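Local coordinates for uracil-DNA glycosylase (Sulfolobus tokodaii str. 7, PDB 4ZBY), which belongs to the uracil-DNA glycosylase superfamily, carries an iron/sulfur cluster and holds a uracil molecule in a pocket at the end of its central sheet, at residues I37-E42 with D76-T81; I118-R123 with V159-H164; Q109-M114 with K151-E156. All blocks are in the same frame, centred on the assembly; numbering follows the deposited sequence.

Contacts 1 and 2 are two strand pairings of one central sheet, with centres about 11 Å apart. Strands 37-41 and 117-121 are neighbours, so contact 1 passes directly into contact 2: Met-38 O lies 2.8 Å from Val-119 N, a probable hydrogen bond. Both pairings end at the uracil, which Glu-42 N of contact 1 and His-164 NE2 of contact 2 reach. Contact 3 is a surface contact, its centre about 15 Å from that of contact 1 and about 17 Å from that of contact 2. Its helix nonetheless lies on the sheet, with Ile-113 CD1 3.5 Å from Phe-79 CG and Ile-110 CD1 4.0 Å from Ile-118 CD1.

Contact 1: residues I37-E42 with D76-T81; sequences IMFVGE and DQVFIT. With URA (uracil), chain C.
Strand 37-41 and the strand through Phe-79 and Thr-81 are parallel neighbours in the central sheet, joined by a beta-alpha-beta crossover through helix 58-71. Four nearly straight backbone bonds link them. Phe-79 N gives to Ile-37 O (3.1 Å). Phe-39 uses both its polar backbone atoms here, N giving to Phe-79 O (2.8 Å) and O accepting from Thr-81 N. Gly-41 N then gives to Thr-81 O (2.9 Å), meeting a lone pair in the carbonyl plane. Met-38 and Val-40 make their backbone bonds to strand 117-121 instead, so strand 37-41 is gripped along both edges. At its start a water accepts from Ile-37 N and donates to Gln-77 O (2.8 Å from the water), carrying the pairing one step before the first direct bond.

Thr-81 turns OG1 anti to its backbone N (chi1 -172°), where Pro-28 O and Lys-85 NZ bond to it; CG2 is left to touch Met-38 CE at 4.0 Å. On the other face of the sheet Phe-39 has CG anti to its carbonyl carbon (chi1 -64°), which carries CG toward Val-78. The ring's CE2 edge meets Val-78 CB in plane at 3.8 Å, CD2 touches Ile-80 CG1 obliquely, and Ile-67 and Leu-71 of helix 58-71 pack against the same side chain. Past the strand end the chain reaches the uracil pocket. Gly-41 has no side chain beside uracil O2, where a CB would clash, and the next N-H gives to that oxygen: Glu-42 N to uracil O2 is 2.9 Å, bent to 140° at the hydrogen.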
loop_
_atom_site.group_PDB
_atom_site.type_symbol
_atom_site.label_atom_id
_atom_site.label_comp_id
_atom_site.label_asym_id
_atom_site.label_seq_id
_atom_site.Cartn_x
_atom_site.Cartn_y
_atom_site.Cartn_z
ATOM N N ILE A 37 8.933 6.010 3.279
ATOM C CA ILE A 37 7.710 5.274 3.636
ATOM C C ILE A 37 6.887 4.944 2.403
ATOM O O ILE A 37 6.545 5.803 1.591
ATOM C CB ILE A 37 6.824 6.061 4.617
ATOM C CG1 ILE A 37 7.658 6.579 5.795
ATOM C CG2 ILE A 37 5.625 5.191 5.051
ATOM C CD1 ILE A 37 6.879 7.421 6.827
ATOM N N MET A 38 6.554 3.676 2.278
ATOM C CA MET A 38 5.765 3.206 1.158
ATOM C C MET A 38 4.450 2.692 1.746
ATOM O O MET A 38 4.462 1.952 2.736
ATOM C CB MET A 38 6.551 2.121 0.402
ATOM C CG MET A 38 5.873 1.511 -0.785
ATOM S SD MET A 38 7.103 0.431 -1.616
ATOM C CE MET A 38 6.032 -0.132 -2.913
ATOM N N PHE A 39 3.320 3.121 1.186
ATOM C CA PHE A 39 1.986 2.661 1.632
ATOM C C PHE A 39 1.431 1.718 0.595
ATOM O O PHE A 39 1.460 2.019 -0.595
ATOM C CB PHE A 39 1.029 3.854 1.810
ATOM C CG PHE A 39 1.466 4.794 2.886
ATOM C CD1 PHE A 39 1.007 4.631 4.187
ATOM C CD2 PHE A 39 2.388 5.776 2.608
ATOM C CE1 PHE A 39 1.442 5.472 5.201
ATOM C CE2 PHE A 39 2.838 6.635 3.613
ATOM C CZ PHE A 39 2.358 6.477 4.904
ATOM N N VAL A 40 0.920 0.585 1.039
ATOM C CA VAL A 40 0.344 -0.378 0.092
ATOM C C VAL A 40 -1.053 -0.752 0.511
ATOM O O VAL A 40 -1.247 -1.326 1.582
ATOM C CB VAL A 40 1.195 -1.673 0.001
ATOM C CG1 VAL A 40 0.670 -2.597 -1.104
ATOM C CG2 VAL A 40 2.665 -1.333 -0.237
ATOM N N GLY A 41 -2.025 -0.431 -0.341
ATOM C CA GLY A 41 -3.396 -0.850 -0.098
ATOM C C GLY A 41 -3.787 -2.103 -0.856
ATOM O O GLY A 41 -2.955 -2.862 -1.342
ATOM N N GLU A 42 -5.095 -2.323 -0.934
ATOM C CA GLU A 42 -5.664 -3.511 -1.569
ATOM C C GLU A 42 -5.767 -3.377 -3.099
ATOM O O GLU A 42 -5.079 -4.078 -3.857
ATOM C CB GLU A 42 -7.051 -3.786 -0.981
ATOM C CG GLU A 42 -7.779 -4.958 -1.648
ATOM C CD GLU A 42 -9.196 -5.146 -1.129
ATOM O OE1 GLU A 42 -9.594 -4.443 -0.166
ATOM O OE2 GLU A 42 -9.911 -6.002 -1.696
ATOM N N ASP A 76 3.619 13.726 -1.975
ATOM C CA ASP A 76 4.757 13.667 -2.872
ATOM C C ASP A 76 6.058 13.269 -2.168
ATOM O O ASP A 76 7.081 13.051 -2.835
ATOM C CB ASP A 76 4.936 15.015 -3.589
ATOM C CG ASP A 76 3.794 15.299 -4.556
ATOM O OD1 ASP A 76 3.290 14.329 -5.151
ATOM O OD2 ASP A 76 3.395 16.479 -4.703
ATOM N N GLN A 77 6.027 13.130 -0.839
ATOM C CA GLN A 77 7.231 12.712 -0.127
ATOM C C GLN A 77 7.208 11.232 0.201
ATOM O O GLN A 77 8.191 10.710 0.699
ATOM C CB GLN A 77 7.419 13.492 1.177
ATOM C CG GLN A 77 7.615 14.992 1.021
ATOM C CD GLN A 77 7.605 15.735 2.335
ATOM O OE1 GLN A 77 6.574 15.879 2.967
ATOM N NE2 GLN A 77 8.765 16.239 2.744
ATOM N N VAL A 78 6.092 10.562 -0.087
ATOM C CA VAL A 78 5.984 9.117 0.191
ATOM C C VAL A 78 5.666 8.399 -1.108
ATOM O O VAL A 78 5.589 9.054 -2.168
ATOM C CB VAL A 78 4.916 8.827 1.237
ATOM C CG1 VAL A 78 5.313 9.534 2.541
ATOM C CG2 VAL A 78 3.532 9.303 0.765
ATOM N N PHE A 79 5.540 7.072 -1.073
ATOM C CA PHE A 79 5.089 6.355 -2.255
ATOM C C PHE A 79 3.864 5.556 -1.892
ATOM O O PHE A 79 3.830 4.914 -0.838
ATOM C CB PHE A 79 6.182 5.435 -2.829
ATOM C CG PHE A 79 5.850 4.916 -4.205
ATOM C CD1 PHE A 79 5.148 3.739 -4.356
ATOM C CD2 PHE A 79 6.225 5.635 -5.348
ATOM C CE1 PHE A 79 4.824 3.252 -5.637
ATOM C CE2 PHE A 79 5.903 5.177 -6.622
ATOM C CZ PHE A 79 5.185 3.982 -6.755
ATOM N N ILE A 80 2.841 5.623 -2.746
ATOM C CA ILE A 80 1.547 5.006 -2.427
ATOM C C ILE A 80 1.083 4.131 -3.579
ATOM O O ILE A 80 1.046 4.589 -4.721
ATOM C CB ILE A 80 0.466 6.079 -2.168
ATOM C CG1 ILE A 80 0.853 6.960 -0.971
ATOM C CG2 ILE A 80 -0.895 5.398 -1.951
ATOM C CD1 ILE A 80 -0.090 8.200 -0.806
ATOM N N THR A 81 0.780 2.877 -3.288
ATOM C CA THR A 81 0.288 1.996 -4.331
ATOM C C THR A 81 -0.583 0.914 -3.694
ATOM O O THR A 81 -0.999 1.055 -2.548
ATOM C CB THR A 81 1.465 1.404 -5.152
ATOM O OG1 THR A 81 0.940 0.681 -6.281
ATOM C CG2 THR A 81 2.346 0.496 -4.309
HETATM N N1 URA C . -8.610 1.359 -1.402
HETATM C C2 URA C . -7.373 0.846 -1.586
HETATM O O2 URA C . -7.028 -0.231 -1.137
HETATM N N3 URA C . -6.589 1.494 -2.456
HETATM C C4 URA C . -6.912 2.601 -3.155
HETATM O O4 URA C . -6.069 3.130 -3.861
HETATM C C5 URA C . -8.204 3.116 -2.930
HETATM C C6 URA C . -9.029 2.495 -2.054
HETATM O O HOH W 1 8.929 8.975 2.716
#

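Contact 2: residues I118-R123 with V159-H164; sequences IVTLGR and VFPTYH. With URA (uracil), chain C; MES (2-(N-morpholino)-ethanesulfonic acid), chain D.
A parallel strand pair, Ile-118 to Leu-121 beside Val-159 to Thr-162, runs both strands toward the uracil pocket. Ile-118 O accepts from Phe-160 N (2.9 Å) and Thr-120 O from Thr-162 N, while Thr-120 N reaches Phe-160 O from 48° above the carbonyl plane. Gly-122 N closes the ladder on Thr-162 O. Thr-120 and Pro-161 lie side by side, OG1 to CB 3.5 Å; this hydroxyl bonds to Thr-126 of helix 123-133. Leu-121 CD2 sits 3.3 Å from Thr-162 OG1, whose own bond goes to Tyr-163 O.

Gly-122 is the N-cap of that helix, its CA 4.2 Å from His-164 CA, where a CB would crowd His-164 CB; its positive phi also suits glycine. The sulfonate of a MES molecule, probably a buffer component, takes Arg-123 N on O1S (2.9 Å) and His-164 N on O2S (2.8 Å). His-164 has CG anti to its backbone N (chi1 -170°). ND1 accepts from Ala-166 N and NE2 gives to uracil O2 at 2.8 Å, so both nitrogens hold the ring's rotation. With Glu-42 N on the same oxygen, two donors would be expected to polarise the uracil carbonyl by drawing electron density toward O2.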
loop_
_atom_site.group_PDB
_atom_site.type_symbol
_atom_site.label_atom_id
_atom_site.label_comp_id
_atom_site.label_asym_id
_atom_site.label_seq_id
_atom_site.Cartn_x
_atom_site.Cartn_y
_atom_site.Cartn_z
ATOM N N ILE A 118 7.421 -0.098 5.125
ATOM C CA ILE A 118 6.225 -0.348 4.333
ATOM C C ILE A 118 5.031 -0.406 5.266
ATOM O O ILE A 118 4.996 -1.228 6.177
ATOM C CB ILE A 118 6.301 -1.655 3.539
ATOM C CG1 ILE A 118 7.409 -1.575 2.484
ATOM C CG2 ILE A 118 4.963 -1.921 2.854
ATOM C CD1 ILE A 118 7.754 -2.925 1.856
ATOM N N VAL A 119 4.064 0.480 5.048
ATOM C CA VAL A 119 2.813 0.427 5.806
ATOM C C VAL A 119 1.798 -0.363 4.988
ATOM O O VAL A 119 1.449 0.059 3.881
ATOM C CB VAL A 119 2.281 1.846 6.086
ATOM C CG1 VAL A 119 0.991 1.802 6.870
ATOM C CG2 VAL A 119 3.345 2.660 6.822
ATOM N N THR A 120 1.376 -1.518 5.505
ATOM C CA THR A 120 0.434 -2.355 4.758
ATOM C C THR A 120 -0.945 -2.066 5.315
ATOM O O THR A 120 -1.300 -2.437 6.443
ATOM C CB THR A 120 0.762 -3.873 4.803
ATOM O OG1 THR A 120 0.904 -4.308 6.150
ATOM C CG2 THR A 120 2.081 -4.178 4.091
ATOM N N LEU A 121 -1.720 -1.382 4.487
ATOM C CA LEU A 121 -3.047 -0.915 4.850
ATOM C C LEU A 121 -4.065 -2.000 4.548
ATOM O O LEU A 121 -4.471 -2.175 3.391
ATOM C CB LEU A 121 -3.398 0.370 4.064
ATOM C CG LEU A 121 -2.450 1.571 4.210
ATOM C CD1 LEU A 121 -2.745 2.595 3.091
ATOM C CD2 LEU A 121 -2.610 2.195 5.603
ATOM N N GLY A 122 -4.460 -2.735 5.584
ATOM C CA GLY A 122 -5.533 -3.716 5.449
ATOM C C GLY A 122 -5.026 -5.137 5.260
ATOM O O GLY A 122 -3.816 -5.367 5.112
ATOM N N ARG A 123 -5.960 -6.086 5.210
ATOM C CA ARG A 123 -5.603 -7.489 5.273
ATOM C C ARG A 123 -4.972 -8.027 4.006
ATOM O O ARG A 123 -4.178 -8.954 4.070
ATOM C CB ARG A 123 -6.838 -8.343 5.612
ATOM C CG ARG A 123 -7.985 -8.272 4.585
ATOM C CD ARG A 123 -9.156 -9.111 5.075
ATOM N NE ARG A 123 -10.295 -9.162 4.142
ATOM C CZ ARG A 123 -10.504 -10.140 3.257
ATOM N NH1 ARG A 123 -9.639 -11.142 3.143
ATOM N NH2 ARG A 123 -11.594 -10.132 2.492
ATOM N N VAL A 159 8.103 -3.473 8.364
ATOM C CA VAL A 159 6.743 -3.621 7.867
ATOM C C VAL A 159 5.770 -3.347 9.001
ATOM O O VAL A 159 5.878 -3.919 10.086
ATOM C CB VAL A 159 6.482 -5.031 7.276
ATOM C CG1 VAL A 159 4.989 -5.201 6.907
ATOM C CG2 VAL A 159 7.363 -5.268 6.059
ATOM N N PHE A 160 4.826 -2.456 8.753
ATOM C CA PHE A 160 3.883 -2.068 9.787
ATOM C C PHE A 160 2.452 -2.183 9.293
ATOM O O PHE A 160 1.984 -1.332 8.541
ATOM C CB PHE A 160 4.167 -0.628 10.248
ATOM C CG PHE A 160 3.588 -0.305 11.574
ATOM C CD1 PHE A 160 4.411 -0.164 12.678
ATOM C CD2 PHE A 160 2.208 -0.175 11.745
ATOM C CE1 PHE A 160 3.865 0.099 13.937
ATOM C CE2 PHE A 160 1.658 0.095 13.005
ATOM C CZ PHE A 160 2.489 0.250 14.084
ATOM N N PRO A 161 1.745 -3.243 9.717
ATOM C CA PRO A 161 0.378 -3.397 9.240
ATOM C C PRO A 161 -0.599 -2.522 10.013
ATOM O O PRO A 161 -0.451 -2.396 11.214
ATOM C CB PRO A 161 0.071 -4.886 9.503
ATOM C CG PRO A 161 1.405 -5.521 9.793
ATOM C CD PRO A 161 2.232 -4.441 10.423
ATOM N N THR A 162 -1.577 -1.942 9.332
ATOM C CA THR A 162 -2.674 -1.234 9.986
ATOM C C THR A 162 -4.021 -1.642 9.388
ATOM O O THR A 162 -4.081 -2.368 8.396
ATOM C CB THR A 162 -2.537 0.285 9.841
ATOM O OG1 THR A 162 -2.938 0.677 8.518
ATOM C CG2 THR A 162 -1.088 0.738 10.076
ATOM N N TYR A 163 -5.108 -1.166 9.988
ATOM C CA TYR A 163 -6.415 -1.344 9.378
ATOM C C TYR A 163 -6.448 -0.492 8.129
ATOM O O TYR A 163 -5.668 0.439 7.983
ATOM C CB TYR A 163 -7.538 -0.954 10.336
ATOM C CG TYR A 163 -7.748 -1.920 11.480
ATOM C CD1 TYR A 163 -7.713 -3.299 11.274
ATOM C CD2 TYR A 163 -8.000 -1.456 12.762
ATOM C CE1 TYR A 163 -7.910 -4.184 12.319
ATOM C CE2 TYR A 163 -8.209 -2.338 13.815
ATOM C CZ TYR A 163 -8.157 -3.698 13.588
ATOM O OH TYR A 163 -8.352 -4.578 14.631
ATOM N N HIS A 164 -7.326 -0.829 7.202
ATOM C CA HIS A 164 -7.455 -0.040 6.008
ATOM C C HIS A 164 -8.193 1.244 6.348
ATOM O O HIS A 164 -9.106 1.231 7.164
ATOM C CB HIS A 164 -8.211 -0.846 4.962
ATOM C CG HIS A 164 -8.202 -0.230 3.612
ATOM N ND1 HIS A 164 -9.007 0.838 3.278
ATOM C CD2 HIS A 164 -7.502 -0.547 2.497
ATOM C CE1 HIS A 164 -8.799 1.159 2.012
ATOM N NE2 HIS A 164 -7.891 0.332 1.517
HETATM N N1 URA C . -8.610 1.359 -1.402
HETATM C C2 URA C . -7.373 0.846 -1.586
HETATM O O2 URA C . -7.028 -0.231 -1.137
HETATM N N3 URA C . -6.589 1.494 -2.456
HETATM C C4 URA C . -6.912 2.601 -3.155
HETATM O O4 URA C . -6.069 3.130 -3.861
HETATM C C5 URA C . -8.204 3.116 -2.930
HETATM C C6 URA C . -9.029 2.495 -2.054
HETATM O O1 MES D . -13.271 -6.811 11.636
HETATM C C2 MES D . -13.805 -5.487 11.430
HETATM C C3 MES D . -13.170 -4.861 10.171
HETATM N N4 MES D . -11.700 -4.788 10.332
HETATM C C5 MES D . -11.162 -6.164 10.620
HETATM C C6 MES D . -11.855 -6.737 11.864
HETATM C C7 MES D . -10.956 -4.140 9.221
HETATM C C8 MES D . -10.290 -5.024 8.212
HETATM S S MES D . -9.244 -4.232 6.997
HETATM O O1S MES D . -8.525 -5.287 6.246
HETATM O O2S MES D . -8.305 -3.349 7.721
HETATM O O3S MES D . -10.137 -3.447 6.094
#

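Contact 3: residues Q109-M114 with K151-E156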
loop_
_atom_site.group_PDB
_atom_site.type_symbol
_atom_site.label_atom_id
_atom_site.label_comp_id
_atom_site.label_asym_id
_atom_site.label_seq_id
_atom_site.Cartn_x
_atom_site.Cartn_y
_atom_site.Cartn_z
ATOM N N GLN A 109 8.410 -2.660 -7.616
ATOM C CA GLN A 109 8.392 -1.304 -7.072
ATOM C C GLN A 109 9.164 -1.268 -5.753
ATOM O O GLN A 109 9.956 -0.333 -5.492
ATOM C CB GLN A 109 6.943 -0.797 -6.891
ATOM C CG GLN A 109 6.259 -0.558 -8.214
ATOM C CD GLN A 109 4.772 -0.260 -8.073
ATOM O OE1 GLN A 109 4.084 -0.906 -7.284
ATOM N NE2 GLN A 109 4.280 0.738 -8.816
ATOM N N ILE A 110 8.930 -2.278 -4.920
ATOM C CA ILE A 110 9.689 -2.399 -3.677
ATOM C C ILE A 110 11.185 -2.563 -3.960
ATOM O O ILE A 110 12.011 -1.938 -3.288
ATOM C CB ILE A 110 9.179 -3.575 -2.825
ATOM C CG1 ILE A 110 7.742 -3.333 -2.395
ATOM C CG2 ILE A 110 10.084 -3.797 -1.597
ATOM C CD1 ILE A 110 7.105 -4.560 -1.769
ATOM N N ASP A 111 11.531 -3.375 -4.960
ATOM C CA ASP A 111 12.933 -3.622 -5.313
ATOM C C ASP A 111 13.676 -2.349 -5.636
ATOM O O ASP A 111 14.880 -2.216 -5.346
ATOM C CB ASP A 111 13.024 -4.561 -6.522
ATOM C CG ASP A 111 12.858 -5.995 -6.141
ATOM O OD1 ASP A 111 12.737 -6.242 -4.930
ATOM O OD2 ASP A 111 12.864 -6.876 -7.040
ATOM N N ILE A 112 12.959 -1.410 -6.247
ATOM C CA ILE A 112 13.558 -0.168 -6.685
ATOM C C ILE A 112 13.570 0.849 -5.554
ATOM O O ILE A 112 14.603 1.465 -5.287
ATOM C CB ILE A 112 12.814 0.415 -7.896
ATOM C CG1 ILE A 112 13.153 -0.374 -9.171
ATOM C CG2 ILE A 112 13.139 1.891 -8.076
ATOM C CD1 ILE A 112 12.070 -0.274 -10.234
ATOM N N ILE A 113 12.433 1.029 -4.894
ATOM C CA ILE A 113 12.346 2.033 -3.847
ATOM C C ILE A 113 13.152 1.680 -2.586
ATOM O O ILE A 113 13.820 2.550 -2.019
ATOM C CB ILE A 113 10.873 2.282 -3.494
ATOM C CG1 ILE A 113 10.155 2.874 -4.715
ATOM C CG2 ILE A 113 10.764 3.265 -2.351
ATOM C CD1 ILE A 113 8.646 2.810 -4.622
ATOM N N MET A 114 13.094 0.417 -2.160
ATOM C CA MET A 114 13.722 -0.029 -0.912
ATOM C C MET A 114 13.430 0.905 0.248
ATOM O O MET A 114 14.357 1.408 0.908
ATOM C CB MET A 114 15.245 -0.198 -1.092
ATOM C CG MET A 114 15.586 -1.322 -2.058
ATOM S SD MET A 114 14.989 -2.923 -1.466
ATOM C CE MET A 114 16.034 -3.090 -0.005
ATOM N N LYS A 151 14.206 -8.635 6.538
ATOM C CA LYS A 151 15.540 -8.589 5.956
ATOM C C LYS A 151 15.399 -8.778 4.454
ATOM O O LYS A 151 14.924 -9.815 3.984
ATOM C CB LYS A 151 16.457 -9.641 6.581
ATOM C CG LYS A 151 17.035 -9.188 7.886
ATOM C CD LYS A 151 18.312 -8.396 7.652
ATOM C CE LYS A 151 19.074 -8.201 8.957
ATOM N NZ LYS A 151 20.479 -7.741 8.742
ATOM N N TYR A 152 15.766 -7.757 3.691
ATOM C CA TYR A 152 15.558 -7.806 2.252
ATOM C C TYR A 152 16.734 -7.201 1.512
ATOM O O TYR A 152 17.037 -6.025 1.687
ATOM C CB TYR A 152 14.271 -7.079 1.850
ATOM C CG TYR A 152 13.810 -7.464 0.466
ATOM C CD1 TYR A 152 13.807 -8.797 0.072
ATOM C CD2 TYR A 152 13.391 -6.508 -0.450
ATOM C CE1 TYR A 152 13.396 -9.167 -1.184
ATOM C CE2 TYR A 152 12.987 -6.872 -1.720
ATOM C CZ TYR A 152 12.993 -8.213 -2.077
ATOM O OH TYR A 152 12.587 -8.603 -3.326
ATOM N N LYS A 153 17.362 -8.014 0.667
ATOM C CA LYS A 153 18.586 -7.642 -0.055
ATOM C C LYS A 153 19.602 -7.142 0.955
ATOM O O LYS A 153 19.836 -7.797 1.978
ATOM C CB LYS A 153 18.301 -6.584 -1.141
ATOM C CG LYS A 153 17.273 -7.042 -2.167
ATOM C CD LYS A 153 17.077 -6.040 -3.303
ATOM C CE LYS A 153 16.047 -6.546 -4.305
ATOM N NZ LYS A 153 16.399 -7.901 -4.821
ATOM N N GLU A 154 20.158 -5.957 0.716
ATOM C CA GLU A 154 21.242 -5.451 1.559
ATOM C C GLU A 154 20.723 -4.748 2.813
ATOM O O GLU A 154 21.496 -4.404 3.702
ATOM C CB GLU A 154 22.141 -4.497 0.758
ATOM C CG GLU A 154 21.558 -3.100 0.527
ATOM C CD GLU A 154 20.604 -3.016 -0.663
ATOM O OE1 GLU A 154 20.460 -4.009 -1.409
ATOM O OE2 GLU A 154 19.999 -1.941 -0.856
ATOM N N LYS A 155 19.412 -4.552 2.886
ATOM C CA LYS A 155 18.816 -3.743 3.938
ATOM C C LYS A 155 17.846 -4.508 4.825
ATOM O O LYS A 155 17.660 -5.715 4.685
ATOM C CB LYS A 155 18.074 -2.548 3.323
ATOM C CG LYS A 155 18.963 -1.525 2.636
ATOM C CD LYS A 155 18.149 -0.566 1.754
ATOM C CE LYS A 155 19.043 0.501 1.129
ATOM N NZ LYS A 155 18.471 1.107 -0.113
ATOM N N GLU A 156 17.254 -3.776 5.758
ATOM C CA GLU A 156 16.092 -4.215 6.504
ATOM C C GLU A 156 14.958 -3.297 6.107
ATOM O O GLU A 156 15.178 -2.100 5.893
ATOM C CB GLU A 156 16.301 -4.126 8.011
ATOM C CG GLU A 156 17.310 -5.088 8.601
ATOM C CD GLU A 156 17.373 -4.984 10.117
ATOM O OE1 GLU A 156 16.938 -3.941 10.655
ATOM O OE2 GLU A 156 17.844 -5.940 10.768
HETATM O O HOH W 2 11.334 -9.229 -6.322
#
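Tyr-152 holds CG anti to its backbone N (chi1 -162°), and Asp-111 has CG beside its own N, anti to the carbonyl carbon; the two side chains cross at about a right angle where a beta hairpin meets the C-terminal end of helix 96-113. The hairpin joins strands 148-152 and 155-162 through a type II' turn from Tyr-152 to Lys-155, closed by bonds between these two residues in both directions, N to O. Tyr-152 OH gives to Asp-111 OD1 (2.9 Å), entering on the syn lone pair, with carboxylate and ring planes 26° apart. A water donates to Asp-111 OD2 (2.9 Å) and weakly to the phenol. Tyr-152 is modelled in two conformers, so its contacts hold for the one described.

Within the hairpin region Lys-153 CG lies over the centre of one ring face, and the Trp-150 ring stacks with that of Tyr-152. Ile-110 CG2 comes within 4.2 Å of Tyr-152 CE2. Lys-153 turns its amine near the carboxylate, but NZ stays 4.0 Å from Asp-111 OD1, opposite charges close without a salt bridge.

Met-114 leaves the helix with positive phi and fills the middle of the contact. Bends at chi2 and chi3 fold its chain back toward the turn. SD comes 4.1 Å from Tyr-152 CD2, an oblique Met-aromatic contact. Lys-155 stretches across Met-114 with an extended chain, its NZ close to Met-114 CB and bridged to Glu-154 OE2 at 3.5 Å. The methyl end of Met-114 touches both hairpin arms: CE lies 3.5 Å from Tyr-152 O and 3.7 Å from Lys-155 CD.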